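Local structure of carbohydrate kinase (Agrobacterium tumefaciens, 2NWH) at residues A[3-11]-A[131-141]; A[228-239]-A[271-279]. The protein probably transfers a phosphate group from ATP to a sugar or related small substrate, as a member of the pfkB (ribokinase-like) carbohydrate kinase family. All coordinates share one frame; numbering follows the deposited sequence. Where two conformers were deposited one is given.

Contact 1: A[3-11]-A[131-141]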
loop_
_atom_site.group_PDB
_atom_site.type_symbol
_atom_site.label_atom_id
_atom_site.label_comp_id
_atom_site.label_asym_id
_atom_site.label_seq_id
_atom_site.Cartn_x
_atom_site.Cartn_y
_atom_site.Cartn_z
ATOM N N MET A 3 8.473 17.610 3.842
ATOM C CA MET A 3 8.284 16.209 4.384
ATOM C C MET A 3 9.366 15.238 3.890
ATOM O O MET A 3 9.425 14.906 2.696
ATOM C CB MET A 3 6.881 15.678 4.053
ATOM C CG MET A 3 5.745 16.214 4.944
ATOM S SD MET A 3 5.713 18.017 5.191
ATOM C CE MET A 3 5.251 18.611 3.547
ATOM N N LYS A 4 10.231 14.803 4.808
ATOM C CA LYS A 4 11.362 13.975 4.429
ATOM C C LYS A 4 11.212 12.582 5.002
ATOM O O LYS A 4 11.698 11.630 4.415
ATOM C CB LYS A 4 12.685 14.558 4.942
ATOM C CG LYS A 4 13.758 14.553 3.854
ATOM C CD LYS A 4 14.341 13.154 3.588
ATOM C CE LYS A 4 15.697 13.203 2.910
ATOM N NZ LYS A 4 15.966 11.866 2.280
ATOM N N LYS A 5 10.548 12.488 6.146
ATOM C CA LYS A 5 10.520 11.239 6.910
ATOM C C LYS A 5 9.118 10.676 6.995
ATOM O O LYS A 5 8.202 11.378 7.360
ATOM C CB LYS A 5 11.085 11.451 8.311
ATOM C CG LYS A 5 12.586 11.680 8.365
ATOM C CD LYS A 5 13.078 11.848 9.829
ATOM C CE LYS A 5 12.958 10.578 10.717
ATOM N NZ LYS A 5 13.730 9.372 10.292
ATOM N N ILE A 6 8.959 9.420 6.571
ATOM C CA ILE A 6 7.647 8.824 6.541
ATOM C C ILE A 6 7.699 7.595 7.416
ATOM O O ILE A 6 8.603 6.742 7.242
ATOM C CB ILE A 6 7.227 8.417 5.078
ATOM C CG1 ILE A 6 7.203 9.645 4.145
ATOM C CG2 ILE A 6 5.924 7.595 5.101
ATOM C CD1 ILE A 6 6.944 9.274 2.731
ATOM N N LEU A 7 6.755 7.482 8.337
ATOM C CA LEU A 7 6.650 6.275 9.152
ATOM C C LEU A 7 5.449 5.473 8.700
ATOM O O LEU A 7 4.345 6.019 8.621
ATOM C CB LEU A 7 6.489 6.642 10.619
ATOM C CG LEU A 7 6.278 5.473 11.611
ATOM C CD1 LEU A 7 7.553 4.711 11.796
ATOM C CD2 LEU A 7 5.840 6.036 12.930
ATOM N N VAL A 8 5.678 4.185 8.439
ATOM C CA VAL A 8 4.647 3.253 7.981
ATOM C C VAL A 8 4.304 2.289 9.098
ATOM O O VAL A 8 5.204 1.683 9.707
ATOM C CB VAL A 8 5.120 2.477 6.761
ATOM C CG1 VAL A 8 4.022 1.517 6.275
ATOM C CG2 VAL A 8 5.494 3.462 5.652
ATOM N N LEU A 9 3.023 2.154 9.390
ATOM C CA LEU A 9 2.542 1.186 10.380
ATOM C C LEU A 9 1.534 0.266 9.687
ATOM O O LEU A 9 0.444 0.690 9.296
ATOM C CB LEU A 9 1.920 1.906 11.583
ATOM C CG LEU A 9 2.861 2.915 12.213
ATOM C CD1 LEU A 9 2.479 4.334 11.773
ATOM C CD2 LEU A 9 2.712 2.806 13.755
ATOM N N GLY A 10 1.898 -0.993 9.514
ATOM C CA GLY A 10 1.121 -1.845 8.641
ATOM C C GLY A 10 1.706 -3.229 8.536
ATOM O O GLY A 10 2.437 -3.665 9.417
ATOM N N GLY A 11 1.347 -3.908 7.459
ATOM C CA GLY A 11 1.714 -5.275 7.280
ATOM C C GLY A 11 3.001 -5.417 6.541
ATOM O O GLY A 11 3.391 -4.575 5.705
ATOM N N ALA A 131 8.361 7.484 17.720
ATOM C CA ALA A 131 8.547 7.234 16.274
ATOM C C ALA A 131 7.697 8.200 15.466
ATOM O O ALA A 131 8.172 8.809 14.443
ATOM C CB ALA A 131 8.195 5.745 15.913
ATOM N N ILE A 132 6.447 8.355 15.902
ATOM C CA ILE A 132 5.504 9.287 15.249
ATOM C C ILE A 132 6.040 10.736 15.271
ATOM O O ILE A 132 6.064 11.425 14.234
ATOM C CB ILE A 132 4.059 9.149 15.836
ATOM C CG1 ILE A 132 3.502 7.745 15.475
ATOM C CG2 ILE A 132 3.136 10.285 15.322
ATOM C CD1 ILE A 132 2.187 7.374 16.091
ATOM N N ILE A 133 6.542 11.166 16.430
ATOM C CA ILE A 133 6.996 12.546 16.585
ATOM C C ILE A 133 8.254 12.804 15.735
ATOM O O ILE A 133 8.505 13.946 15.271
ATOM C CB ILE A 133 7.254 12.867 18.090
ATOM C CG1 ILE A 133 5.915 12.957 18.844
ATOM C CG2 ILE A 133 8.077 14.172 18.233
ATOM C CD1 ILE A 133 6.076 12.979 20.411
ATOM N N ALA A 134 9.043 11.751 15.532
ATOM C CA ALA A 134 10.253 11.838 14.709
ATOM C C ALA A 134 9.935 11.878 13.206
ATOM O O ALA A 134 10.821 12.194 12.380
ATOM C CB ALA A 134 11.169 10.674 14.995
ATOM N N SER A 135 8.697 11.553 12.836
ATOM C CA SER A 135 8.329 11.465 11.412
ATOM C C SER A 135 7.678 12.760 10.915
ATOM O O SER A 135 7.304 13.630 11.718
ATOM C CB SER A 135 7.359 10.300 11.191
ATOM O OG SER A 135 6.031 10.755 11.396
ATOM N N ASP A 136 7.511 12.884 9.593
ATOM C CA ASP A 136 6.823 14.040 8.988
ATOM C C ASP A 136 5.450 13.682 8.385
ATOM O O ASP A 136 4.609 14.552 8.158
ATOM C CB ASP A 136 7.687 14.607 7.840
ATOM C CG ASP A 136 9.023 15.107 8.316
ATOM O OD1 ASP A 136 9.061 15.807 9.378
ATOM O OD2 ASP A 136 10.038 14.814 7.643
ATOM N N PHE A 137 5.242 12.401 8.103
ATOM C CA PHE A 137 4.048 11.905 7.441
ATOM C C PHE A 137 3.890 10.430 7.855
ATOM O O PHE A 137 4.882 9.687 7.877
ATOM C CB PHE A 137 4.258 11.950 5.915
ATOM C CG PHE A 137 3.019 12.233 5.139
ATOM C CD1 PHE A 137 2.885 13.437 4.423
ATOM C CD2 PHE A 137 1.962 11.316 5.121
ATOM C CE1 PHE A 137 1.702 13.724 3.690
ATOM C CE2 PHE A 137 0.769 11.586 4.422
ATOM C CZ PHE A 137 0.644 12.802 3.680
ATOM N N LEU A 138 2.659 10.019 8.147
ATOM C CA LEU A 138 2.338 8.636 8.550
ATOM C C LEU A 138 1.605 7.908 7.442
ATOM O O LEU A 138 0.815 8.529 6.676
ATOM C CB LEU A 138 1.442 8.611 9.793
ATOM C CG LEU A 138 1.957 9.422 10.998
ATOM C CD1 LEU A 138 0.951 9.363 12.125
ATOM C CD2 LEU A 138 3.349 8.961 11.455
ATOM N N LEU A 139 1.842 6.593 7.373
ATOM C CA LEU A 139 1.097 5.762 6.457
ATOM C C LEU A 139 0.703 4.494 7.177
ATOM O O LEU A 139 1.551 3.834 7.780
ATOM C CB LEU A 139 1.936 5.418 5.205
ATOM C CG LEU A 139 1.306 4.350 4.255
ATOM C CD1 LEU A 139 -0.038 4.842 3.635
ATOM C CD2 LEU A 139 2.337 3.944 3.159
ATOM N N CYS A 140 -0.560 4.103 7.075
ATOM C CA CYS A 140 -0.936 2.828 7.670
ATOM C C CYS A 140 -1.647 1.993 6.623
ATOM O O CYS A 140 -1.974 2.486 5.517
ATOM C CB CYS A 140 -1.836 3.058 8.904
ATOM S SG CYS A 140 -3.490 3.787 8.514
ATOM N N ASP A 141 -1.906 0.742 6.964
ATOM C CA ASP A 141 -2.792 -0.029 6.142
ATOM C C ASP A 141 -3.816 -0.738 7.029
ATOM O O ASP A 141 -3.683 -0.800 8.271
ATOM C CB ASP A 141 -2.067 -0.956 5.188
ATOM C CG ASP A 141 -1.381 -2.117 5.907
ATOM O OD1 ASP A 141 -1.860 -2.524 6.993
ATOM O OD2 ASP A 141 -0.381 -2.631 5.377
#
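Leu7 is the principal bump of this pairing; the last turn of helix 126-134, the turn after it and Leu138 supply its hollow. With CG anti to the backbone N (chi1 176°), the side chain swings its CD2 branch against the helix end, 3.8 Å from Ala131 CB and 3.9 Å from Ile132 CG1. The wall is completed by Ser135 CB, against Leu7 CB, and by Leu138 CD2, 4.0 Å from Leu7 CB. Ile132 O accepts from Ser135 N. Helix 146-158 covers this face, its Leu152 touching Ile132 and Cys140.

On the face carrying Ile6, Val8, Phe137 and Leu139, neighbours lie side by side: Ile6 beside Phe137, and Val8 beside Leu139, each pair pointing the same way; helix 41-51 covers Ile6, Val8 and Leu139 through Leu49, Ala46 and Ala45.

Between the faces, the parallel strands exchange backbone bonds from Leu7 N to Phe137 O, Leu139 N to Leu7 O and Leu9 N to Leu139 O. Carboxylates close both ends. Asp136 OD2 takes Lys4 N and Lys5 N, both at 2.8 Å, from opposite faces of its plane. Asp141 OD2 receives Gly11 N at 3.0 Å in a nearly straight bond (176°) on its syn side, and Gly42 N as well, while Asp141 OD1 accepts from Asn143 N.

Neighbouring parallel strands with helices on both faces form the central α/β sheet of the ribokinase-like fold, here where strand 5-9, the first along the chain, pairs with 137-141 inside the sheet.

Contact 2: A[228-239]-A[271-279]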
loop_
_atom_site.group_PDB
_atom_site.type_symbol
_atom_site.label_atom_id
_atom_site.label_comp_id
_atom_site.label_asym_id
_atom_site.label_seq_id
_atom_site.Cartn_x
_atom_site.Cartn_y
_atom_site.Cartn_z
ATOM N N VAL A 228 -9.208 7.070 -12.820
ATOM C CA VAL A 228 -8.763 7.392 -11.451
ATOM C C VAL A 228 -9.328 8.737 -11.026
ATOM O O VAL A 228 -9.301 9.685 -11.804
ATOM C CB VAL A 228 -7.228 7.517 -11.334
ATOM C CG1 VAL A 228 -6.812 7.434 -9.839
ATOM C CG2 VAL A 228 -6.500 6.466 -12.175
ATOM N N VAL A 229 -9.822 8.814 -9.789
ATOM C CA VAL A 229 -10.258 10.070 -9.198
ATOM C C VAL A 229 -9.406 10.374 -7.948
ATOM O O VAL A 229 -9.073 9.457 -7.185
ATOM C CB VAL A 229 -11.791 10.049 -8.912
ATOM C CG1 VAL A 229 -12.170 9.018 -7.849
ATOM C CG2 VAL A 229 -12.328 11.445 -8.562
ATOM N N ALA A 230 -8.997 11.637 -7.797
ATOM C CA ALA A 230 -8.270 12.091 -6.601
ATOM C C ALA A 230 -9.024 13.261 -6.012
ATOM O O ALA A 230 -9.629 14.033 -6.751
ATOM C CB ALA A 230 -6.869 12.492 -6.941
ATOM N N PHE A 231 -9.034 13.382 -4.688
ATOM C CA PHE A 231 -9.710 14.508 -4.039
ATOM C C PHE A 231 -9.040 14.922 -2.735
ATOM O O PHE A 231 -8.296 14.135 -2.129
ATOM C CB PHE A 231 -11.210 14.238 -3.866
ATOM C CG PHE A 231 -11.550 13.184 -2.833
ATOM C CD1 PHE A 231 -12.007 13.554 -1.570
ATOM C CD2 PHE A 231 -11.463 11.823 -3.144
ATOM C CE1 PHE A 231 -12.344 12.569 -0.594
ATOM C CE2 PHE A 231 -11.779 10.831 -2.184
ATOM C CZ PHE A 231 -12.221 11.204 -0.908
ATOM N N ASN A 232 -9.289 16.170 -2.332
ATOM C CA ASN A 232 -8.874 16.668 -1.017
ATOM C C ASN A 232 -10.013 17.535 -0.505
ATOM O O ASN A 232 -11.131 17.393 -0.985
ATOM C CB ASN A 232 -7.566 17.460 -1.103
ATOM C CG ASN A 232 -7.694 18.687 -1.995
ATOM O OD1 ASN A 232 -8.801 19.208 -2.190
ATOM N ND2 ASN A 232 -6.572 19.154 -2.540
ATOM N N GLY A 233 -9.739 18.434 0.440
ATOM C CA GLY A 233 -10.803 19.197 1.130
ATOM C C GLY A 233 -11.720 20.050 0.266
ATOM O O GLY A 233 -12.847 20.386 0.661
ATOM N N THR A 234 -11.260 20.391 -0.928
ATOM C CA THR A 234 -11.935 21.409 -1.720
ATOM C C THR A 234 -11.870 21.106 -3.222
ATOM O O THR A 234 -12.599 21.696 -4.024
ATOM C CB THR A 234 -11.311 22.794 -1.411
ATOM O OG1 THR A 234 -9.897 22.741 -1.649
ATOM C CG2 THR A 234 -11.534 23.169 0.067
ATOM N N GLU A 235 -11.009 20.166 -3.600
ATOM C CA GLU A 235 -10.703 19.915 -5.004
ATOM C C GLU A 235 -10.879 18.454 -5.398
ATOM O O GLU A 235 -10.763 17.557 -4.568
ATOM C CB GLU A 235 -9.258 20.322 -5.295
ATOM C CG GLU A 235 -8.945 21.795 -5.091
ATOM C CD GLU A 235 -7.460 22.117 -5.272
ATOM O OE1 GLU A 235 -6.617 21.527 -4.548
ATOM O OE2 GLU A 235 -7.151 22.976 -6.133
ATOM N N LYS A 236 -11.121 18.217 -6.681
ATOM C CA LYS A 236 -11.038 16.872 -7.232
ATOM C C LYS A 236 -10.438 16.925 -8.643
ATOM O O LYS A 236 -10.502 17.953 -9.333
ATOM C CB LYS A 236 -12.398 16.167 -7.205
ATOM C CG LYS A 236 -13.494 16.896 -8.004
ATOM C CD LYS A 236 -14.856 16.258 -7.796
ATOM C CE LYS A 236 -15.930 16.944 -8.642
ATOM N NZ LYS A 236 -17.206 16.179 -8.615
ATOM N N ALA A 237 -9.816 15.824 -9.045
ATOM C CA ALA A 237 -9.263 15.700 -10.373
ATOM C C ALA A 237 -9.484 14.293 -10.887
ATOM O O ALA A 237 -9.768 13.371 -10.123
ATOM C CB ALA A 237 -7.782 16.080 -10.390
ATOM N N ILE A 238 -9.358 14.134 -12.196
ATOM C CA ILE A 238 -9.645 12.869 -12.852
ATOM C C ILE A 238 -8.668 12.651 -14.003
ATOM O O ILE A 238 -8.192 13.615 -14.601
ATOM C CB ILE A 238 -11.122 12.824 -13.325
ATOM C CG1 ILE A 238 -11.602 11.395 -13.521
ATOM C CG2 ILE A 238 -11.380 13.714 -14.564
ATOM C CD1 ILE A 238 -12.933 11.182 -12.889
ATOM N N LEU A 239 -8.384 11.390 -14.314
ATOM C CA LEU A 239 -7.528 11.064 -15.451
ATOM C C LEU A 239 -8.297 10.870 -16.787
ATOM O O LEU A 239 -9.333 10.207 -16.841
ATOM C CB LEU A 239 -6.712 9.824 -15.101
ATOM C CG LEU A 239 -5.207 9.718 -15.379
ATOM C CD1 LEU A 239 -4.388 10.798 -14.677
ATOM C CD2 LEU A 239 -4.767 8.335 -14.880
ATOM N N ILE A 271 -3.065 18.092 -6.515
ATOM C CA ILE A 271 -3.663 16.763 -6.668
ATOM C C ILE A 271 -3.694 16.318 -8.156
ATOM O O ILE A 271 -3.662 15.114 -8.454
ATOM C CB ILE A 271 -5.040 16.623 -5.954
ATOM C CG1 ILE A 271 -6.110 17.477 -6.628
ATOM C CG2 ILE A 271 -4.914 16.941 -4.425
ATOM C CD1 ILE A 271 -7.498 17.094 -6.228
ATOM N N ARG A 272 -3.698 17.280 -9.085
ATOM C CA ARG A 272 -3.644 16.969 -10.527
ATOM C C ARG A 272 -2.276 16.377 -10.865
ATOM O O ARG A 272 -2.191 15.322 -11.503
ATOM C CB ARG A 272 -3.907 18.244 -11.335
ATOM C CG ARG A 272 -4.814 18.103 -12.554
ATOM C CD ARG A 272 -4.811 19.380 -13.441
ATOM N NE ARG A 272 -3.457 19.943 -13.579
ATOM C CZ ARG A 272 -2.455 19.447 -14.326
ATOM N NH1 ARG A 272 -2.595 18.340 -15.071
ATOM N NH2 ARG A 272 -1.274 20.066 -14.310
ATOM N N GLU A 273 -1.216 17.046 -10.404
ATOM C CA GLU A 273 0.167 16.562 -10.487
ATOM C C GLU A 273 0.423 15.230 -9.729
ATOM O O GLU A 273 1.118 14.336 -10.231
ATOM C CB GLU A 273 1.116 17.636 -9.964
ATOM C CG GLU A 273 1.094 18.945 -10.738
ATOM C CD GLU A 273 1.954 20.051 -10.098
ATOM O OE1 GLU A 273 1.899 20.239 -8.858
ATOM O OE2 GLU A 273 2.683 20.746 -10.848
ATOM N N ALA A 274 -0.151 15.105 -8.537
ATOM C CA ALA A 274 -0.057 13.873 -7.730
ATOM C C ALA A 274 -0.750 12.717 -8.442
ATOM O O ALA A 274 -0.258 11.582 -8.479
ATOM C CB ALA A 274 -0.654 14.108 -6.375
ATOM N N LEU A 275 -1.868 13.019 -9.075
ATOM C CA LEU A 275 -2.595 12.024 -9.838
ATOM C C LEU A 275 -1.723 11.443 -10.955
ATOM O O LEU A 275 -1.634 10.213 -11.121
ATOM C CB LEU A 275 -3.790 12.695 -10.508
ATOM C CG LEU A 275 -5.118 11.946 -10.511
ATOM C CD1 LEU A 275 -6.217 12.809 -11.180
ATOM C CD2 LEU A 275 -4.941 10.657 -11.223
ATOM N N ARG A 276 -1.117 12.335 -11.739
ATOM C CA ARG A 276 -0.260 11.892 -12.855
ATOM C C ARG A 276 1.002 11.168 -12.385
ATOM O O ARG A 276 1.461 10.257 -13.085
ATOM C CB ARG A 276 0.078 13.048 -13.783
ATOM C CG ARG A 276 -1.174 13.545 -14.540
ATOM C CD ARG A 276 -0.813 14.540 -15.627
ATOM N NE ARG A 276 -0.157 13.866 -16.746
ATOM C CZ ARG A 276 1.105 14.078 -17.113
ATOM N NH1 ARG A 276 1.859 14.932 -16.440
ATOM N NH2 ARG A 276 1.602 13.439 -18.169
ATOM N N GLN A 277 1.572 11.579 -11.246
ATOM C CA GLN A 277 2.758 10.870 -10.729
ATOM C C GLN A 277 2.411 9.462 -10.263
ATOM O O GLN A 277 3.181 8.504 -10.512
ATOM C CB GLN A 277 3.481 11.628 -9.596
ATOM C CG GLN A 277 4.693 10.821 -9.078
ATOM C CD GLN A 277 5.626 11.592 -8.167
ATOM O OE1 GLN A 277 6.233 12.599 -8.565
ATOM N NE2 GLN A 277 5.750 11.126 -6.944
ATOM N N GLY A 278 1.266 9.332 -9.583
ATOM C CA GLY A 278 0.792 8.037 -9.111
ATOM C C GLY A 278 0.521 7.117 -10.296
ATOM O O GLY A 278 0.898 5.931 -10.293
ATOM N N ALA A 279 -0.131 7.651 -11.324
ATOM C CA ALA A 279 -0.343 6.910 -12.554
ATOM C C ALA A 279 0.954 6.465 -13.190
ATOM O O ALA A 279 1.021 5.326 -13.642
ATOM C CB ALA A 279 -1.157 7.700 -13.562
HETATM O O HOH W 1 -4.064 20.614 -5.203
#
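Leu275 and Ile271, one helical turn apart, press into the β-hairpin formed by strands 227-231 and 236-239. Leu275 spreads its two methyls: CD1 sits 3.7 Å from Ala237 CB, over the backbone between Ala237 and Ile238, whereas CD2 slides past Leu239 CD1 at 3.5 Å and reaches Val228 CB at 3.9 Å. Leu275 CG faces Ala230 CB at 4.0 Å. Further along, Ala279 CB touches Leu239 CD2.

Ile271 works nearer the turn. Chi1 of 68° places CG1 between the backbone N and the carbonyl carbon, and from there CD1 reaches the main chain at Glu235 O and Lys236 CA, while CG2 lies 3.3 Å from Asn232 ND2.

Behind this shell, the turn is locked by Asn232. Its OD1 accepts from Thr234 N, making an Asx turn, and from Glu235 N; its ND2 donates in the amide plane to the anti lone pair of Glu235 OE1, nearly straight (N-H...O 174°). That oxygen also accepts a hydrogen bond from a water, which in turn accepts from Ile271 N, bridging hairpin and helix start. Farther out, Arg276 binds Val308 O and Pro309 O.

A helix lying roughly along an antiparallel hairpin near one edge of the mixed sheet is consistent with the layered α/β architecture of the ribokinase-like fold.

In the fold
Contact 1 and contact 2 belong to the same ten-stranded mixed sheet, with centres about 22 Å apart and nearest atoms about 10 Å apart, so they do not touch. They follow one another along the chain: contact 1 closes at residue 141 before contact 2 opens at 228. Strands 5-9 and 137-141 are adjacent in the parallel part of the sheet; strands 163-166, 185-189 and 219-223 lie between them and the antiparallel hairpin of contact 2, beyond which comes only 311-313. One contact therefore joins strands within the sheet, the other lays a helix on it. Together they show a sheet pairing strands over 100 residues apart and covered by a helix closer in sequence.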